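Long-range contact in putative methyltransferase (Porphyromonas gingivalis, PDB 3LL7), which is a putative methyltransferase whose substrate is not established, and which carries a THUMP-like domain near its C-terminus that may take part in RNA binding: residues L356-F370 and S381-T395. Numbering follows the deposited sequence.
Sequences LRKVVPQASISCRNF and SKMADGGEKTLMGTT. With EDO (1,2-ethanediol), chain B; FMT (formic acid), chain J.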
# COMPACT_ATOMS: atom_id res chain seq x y z
N LEU A 356 -31.69 -14.65 -13.27
CA LEU A 356 -30.43 -15.19 -12.76
C LEU A 356 -30.52 -16.09 -11.58
O LEU A 356 -29.68 -16.98 -11.42
CB LEU A 356 -29.39 -14.07 -12.45
CG LEU A 356 -28.92 -13.27 -13.64
CD1 LEU A 356 -27.93 -12.20 -13.07
CD2 LEU A 356 -28.23 -14.15 -14.70
N ARG A 357 -31.55 -15.93 -10.74
CA ARG A 357 -31.72 -16.86 -9.63
C ARG A 357 -31.96 -18.28 -10.12
O ARG A 357 -31.79 -19.23 -9.36
CB ARG A 357 -32.86 -16.42 -8.71
CG ARG A 357 -32.53 -15.22 -7.81
CD ARG A 357 -33.82 -14.71 -7.20
NE ARG A 357 -34.60 -14.18 -8.31
CZ ARG A 357 -35.87 -13.82 -8.30
NH1 ARG A 357 -36.58 -13.87 -7.18
NH2 ARG A 357 -36.43 -13.38 -9.43
N LYS A 358 -32.36 -18.44 -11.38
CA LYS A 358 -32.52 -19.80 -11.91
C LYS A 358 -31.18 -20.50 -12.12
O LYS A 358 -31.11 -21.73 -12.02
CB LYS A 358 -33.25 -19.78 -13.26
CG LYS A 358 -34.68 -19.24 -13.15
CD LYS A 358 -35.45 -19.48 -14.41
CE LYS A 358 -34.78 -18.97 -15.64
NZ LYS A 358 -35.54 -19.53 -16.83
N VAL A 359 -30.12 -19.74 -12.38
CA VAL A 359 -28.86 -20.37 -12.76
C VAL A 359 -27.97 -20.78 -11.60
O VAL A 359 -27.23 -21.76 -11.70
CB VAL A 359 -28.08 -19.56 -13.78
CG1 VAL A 359 -28.94 -19.37 -15.01
CG2 VAL A 359 -27.59 -18.22 -13.20
N VAL A 360 -28.05 -20.04 -10.50
CA VAL A 360 -27.22 -20.31 -9.34
C VAL A 360 -27.94 -19.90 -8.05
O VAL A 360 -28.66 -18.91 -8.06
CB VAL A 360 -25.84 -19.62 -9.52
CG1 VAL A 360 -25.96 -18.11 -9.48
CG2 VAL A 360 -24.79 -20.20 -8.56
N PRO A 361 -27.78 -20.67 -6.95
CA PRO A 361 -28.56 -20.30 -5.76
C PRO A 361 -28.08 -19.03 -5.05
O PRO A 361 -28.88 -18.35 -4.39
CB PRO A 361 -28.43 -21.52 -4.84
CG PRO A 361 -27.31 -22.30 -5.34
CD PRO A 361 -27.04 -21.94 -6.78
N GLN A 362 -26.80 -18.69 -5.21
CA GLN A 362 -26.19 -17.53 -4.56
C GLN A 362 -24.82 -17.33 -5.22
O GLN A 362 -24.28 -18.28 -5.81
CB GLN A 362 -26.00 -17.79 -3.04
CG GLN A 362 -25.15 -19.04 -2.77
CD GLN A 362 -24.97 -19.39 -1.29
OE1 GLN A 362 -25.07 -18.53 -0.39
NE2 GLN A 362 -24.72 -20.65 -1.04
N ALA A 363 -24.27 -16.12 -5.14
CA ALA A 363 -22.97 -15.83 -5.77
C ALA A 363 -22.35 -14.53 -5.31
O ALA A 363 -23.04 -13.62 -4.92
CB ALA A 363 -23.11 -15.80 -7.31
N SER A 364 -21.02 -14.45 -5.41
CA SER A 364 -20.31 -13.19 -5.39
C SER A 364 -20.54 -12.56 -6.75
O SER A 364 -20.77 -13.27 -7.72
CB SER A 364 -18.81 -13.43 -5.20
OG SER A 364 -18.60 -14.04 -3.92
N ILE A 365 -20.53 -11.23 -6.82
CA ILE A 365 -20.72 -10.53 -8.11
C ILE A 365 -19.57 -9.56 -8.35
O ILE A 365 -19.21 -8.77 -7.45
CB ILE A 365 -22.06 -9.79 -8.16
CG1 ILE A 365 -23.19 -10.85 -8.12
CG2 ILE A 365 -22.17 -8.88 -9.46
CD1 ILE A 365 -24.60 -10.26 -7.84
N SER A 366 -19.02 -9.63 -9.57
CA SER A 366 -17.98 -8.70 -9.99
C SER A 366 -18.35 -8.13 -11.36
O SER A 366 -19.19 -8.70 -12.08
CB SER A 366 -16.60 -9.42 -10.04
OG SER A 366 -16.14 -9.70 -8.72
N CYS A 367 -17.76 -6.99 -11.69
CA CYS A 367 -17.94 -6.37 -13.00
C CYS A 367 -16.61 -5.86 -13.54
O CYS A 367 -15.79 -5.31 -12.76
CB CYS A 367 -18.93 -5.22 -12.90
SG CYS A 367 -20.60 -5.80 -12.62
N ARG A 368 -16.38 -6.10 -14.83
CA ARG A 368 -15.21 -5.57 -15.54
C ARG A 368 -15.67 -5.13 -16.90
O ARG A 368 -15.67 -5.94 -17.85
CB ARG A 368 -14.08 -6.61 -15.72
CG ARG A 368 -13.44 -7.11 -14.41
CD ARG A 368 -12.53 -6.04 -13.82
NE ARG A 368 -12.03 -6.45 -12.52
CZ ARG A 368 -11.48 -5.63 -11.64
NH1 ARG A 368 -11.34 -4.33 -11.95
NH2 ARG A 368 -11.07 -6.11 -10.47
N ASN A 369 -16.01 -3.84 -17.00
CA ASN A 369 -16.57 -3.20 -18.20
C ASN A 369 -18.01 -3.68 -18.45
O ASN A 369 -18.26 -4.63 -19.21
CB ASN A 369 -15.65 -3.41 -19.41
CG ASN A 369 -16.06 -2.59 -20.60
OD1 ASN A 369 -16.85 -1.64 -20.48
ND2 ASN A 369 -15.53 -2.94 -21.78
N PHE A 370 -18.95 -3.03 -17.76
CA PHE A 370 -20.32 -3.50 -17.71
C PHE A 370 -21.20 -2.30 -17.31
O PHE A 370 -20.75 -1.46 -16.51
CB PHE A 370 -20.46 -4.64 -16.68
CG PHE A 370 -21.68 -5.47 -16.85
CD1 PHE A 370 -21.83 -6.31 -17.94
CD2 PHE A 370 -22.73 -5.36 -15.91
CE1 PHE A 370 -23.02 -7.06 -18.10
CE2 PHE A 370 -23.91 -6.11 -16.05
CZ PHE A 370 -24.05 -6.95 -17.15
N SER A 381 -31.17 -8.48 -9.79
CA SER A 381 -31.37 -9.94 -9.95
C SER A 381 -31.89 -10.63 -8.68
O SER A 381 -32.31 -11.79 -8.75
CB SER A 381 -30.07 -10.62 -10.39
OG SER A 381 -29.06 -10.47 -9.41
N LYS A 382 -31.89 -9.93 -7.55
CA LYS A 382 -32.25 -10.50 -6.23
C LYS A 382 -31.35 -11.67 -5.83
O LYS A 382 -31.78 -12.60 -5.15
CB LYS A 382 -33.76 -10.84 -6.17
CG LYS A 382 -34.64 -9.57 -6.37
CD LYS A 382 -36.16 -9.86 -6.51
CE LYS A 382 -36.66 -10.79 -5.46
NZ LYS A 382 -36.56 -10.19 -4.10
N MSE A 383 -30.08 -11.59 -6.21
CA MSE A 383 -29.17 -12.71 -6.02
C MSE A 383 -28.64 -12.72 -4.60
O MSE A 383 -28.09 -11.74 -4.12
CB MSE A 383 -28.02 -12.59 -7.03
CG MSE A 383 -26.95 -13.63 -6.87
SE MSE A 383 -27.65 -15.40 -7.21
CE MSE A 383 -28.43 -15.11 -8.96
N ALA A 384 -28.80 -13.83 -3.90
CA ALA A 384 -28.22 -13.96 -2.56
C ALA A 384 -26.70 -13.94 -2.66
O ALA A 384 -26.15 -14.44 -3.65
CB ALA A 384 -28.69 -15.26 -1.94
N ASP A 385 -26.03 -13.37 -1.66
CA ASP A 385 -24.59 -13.42 -1.61
C ASP A 385 -24.14 -14.72 -0.97
O ASP A 385 -24.97 -15.50 -0.48
CB ASP A 385 -24.01 -12.21 -0.87
CG ASP A 385 -24.46 -12.15 0.56
OD1 ASP A 385 -25.17 -13.08 0.99
OD2 ASP A 385 -24.10 -11.17 1.25
N GLY A 386 -22.84 -14.96 -1.00
CA GLY A 386 -22.27 -16.17 -0.44
C GLY A 386 -22.07 -17.23 -1.50
O GLY A 386 -22.32 -17.02 -2.70
N GLY A 387 -21.58 -18.37 -1.03
CA GLY A 387 -21.28 -19.50 -1.88
C GLY A 387 -19.91 -19.37 -2.52
O GLY A 387 -19.16 -18.46 -2.24
N GLU A 388 -19.62 -20.29 -3.43
CA GLU A 388 -18.30 -20.40 -4.01
C GLU A 388 -18.25 -19.89 -5.45
O GLU A 388 -17.17 -19.81 -6.02
CB GLU A 388 -17.85 -21.86 -3.98
CG GLU A 388 -17.66 -22.42 -2.57
CD GLU A 388 -16.64 -21.64 -1.77
OE1 GLU A 388 -15.56 -21.32 -2.32
OE2 GLU A 388 -16.91 -21.36 -0.58
N LYS A 389 -19.39 -19.54 -6.03
CA LYS A 389 -19.46 -19.12 -7.42
C LYS A 389 -19.41 -17.60 -7.54
O LYS A 389 -19.74 -16.88 -6.60
CB LYS A 389 -20.77 -19.61 -8.07
CG LYS A 389 -21.08 -21.11 -7.94
CD LYS A 389 -20.06 -21.99 -8.62
CE LYS A 389 -20.44 -23.49 -8.55
NZ LYS A 389 -21.54 -23.87 -9.49
N THR A 390 -19.05 -17.12 -8.73
CA THR A 390 -19.03 -15.70 -9.03
C THR A 390 -19.80 -15.45 -10.32
O THR A 390 -19.62 -16.17 -11.30
CB THR A 390 -17.60 -15.20 -9.20
OG1 THR A 390 -16.92 -15.34 -7.95
CG2 THR A 390 -17.54 -13.72 -9.64
N LEU A 391 -20.65 -14.40 -10.31
CA LEU A 391 -21.26 -13.90 -11.55
C LEU A 391 -20.46 -12.67 -11.94
O LEU A 391 -20.27 -11.78 -11.12
CB LEU A 391 -22.73 -13.56 -11.33
CG LEU A 391 -23.75 -14.70 -11.43
CD1 LEU A 391 -25.12 -14.25 -10.82
CD2 LEU A 391 -23.86 -15.09 -12.93
N MSE A 392 -19.97 -12.66 -13.18
CA MSE A 392 -19.07 -11.60 -13.66
C MSE A 392 -19.72 -10.88 -14.84
O MSE A 392 -19.99 -11.47 -15.89
CB MSE A 392 -17.71 -12.20 -14.09
CG MSE A 392 -16.80 -11.20 -14.86
SE MSE A 392 -15.97 -9.93 -13.68
CE MSE A 392 -14.79 -11.09 -12.71
N GLY A 393 -19.95 -9.58 -14.71
CA GLY A 393 -20.48 -8.83 -15.87
C GLY A 393 -19.29 -8.25 -16.63
O GLY A 393 -18.43 -7.65 -16.03
N THR A 394 -19.28 -8.42 -17.95
CA THR A 394 -18.16 -7.95 -18.75
C THR A 394 -18.60 -7.78 -20.20
O THR A 394 -19.79 -7.98 -20.50
CB THR A 394 -16.93 -8.89 -18.59
OG1 THR A 394 -15.74 -8.27 -19.15
CG2 THR A 394 -17.17 -10.25 -19.21
N THR A 395 -17.64 -7.40 -21.05
CA THR A 395 -17.89 -7.10 -22.46
C THR A 395 -16.85 -7.82 -23.29
O THR A 395 -15.63 -7.74 -23.01
CB THR A 395 -17.77 -5.59 -22.71
OG1 THR A 395 -18.65 -4.90 -21.82
CG2 THR A 395 -18.14 -5.25 -24.18
C1 EDO B . -16.14 -1.19 -14.44
O1 EDO B . -15.11 -2.10 -14.80
C2 EDO B . -17.44 -1.62 -15.09
O2 EDO B . -17.80 -0.69 -16.11
C FMT J . -16.57 -0.43 -24.18
O1 FMT J . -17.19 -1.47 -23.96
O2 FMT J . -15.75 0.07 -23.40
O HOH W 1 -30.58 -15.90 -4.92
O HOH W 2 -22.11 -19.62 -5.14
O HOH W 3 -18.40 -16.62 -4.37
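I365 and L391 sit side by side on neighbouring parallel strands, 364-368 and 389-395, joined through helix 374-381 as a beta-alpha-beta unit at one edge of the THUMP-like domain's sheet. Both side chains face that helix's side, where I365 CG1 packs 4.2 Å from L391 CB, and I365 also meets L377. Selenomethionine M383, from the loop after the helix, packs on the same apolar cluster: CG stands anti to the backbone N (chi1 175°), then two bends turn the tail so that CE lies against L356 CB at 3.8 Å; the M383 side chain crosses that of V360 at roughly a right angle. V360 CG1 and L356 CD1 both touch L391 CD1.

On the other face, selenomethionine M392 folds its CE over S366 CB at 3.6 Å while its SE lies against R368 CG; the R368 guanidinium runs on to a salt bridge with E296. Backbone bonds join the strands from S364 N to R368 N, the latter reaching G393 O almost straight at 170°. G393 leaves room for F370, whose ring takes the glycine CA over one face. Toward the C-terminal end of strand 389-395, two threonine hydroxyls bind successive carbonyls: T394 OG1 lies in the carbonyl plane of R368 O, whereas T395 OG1 donates to N369 O from above its plane.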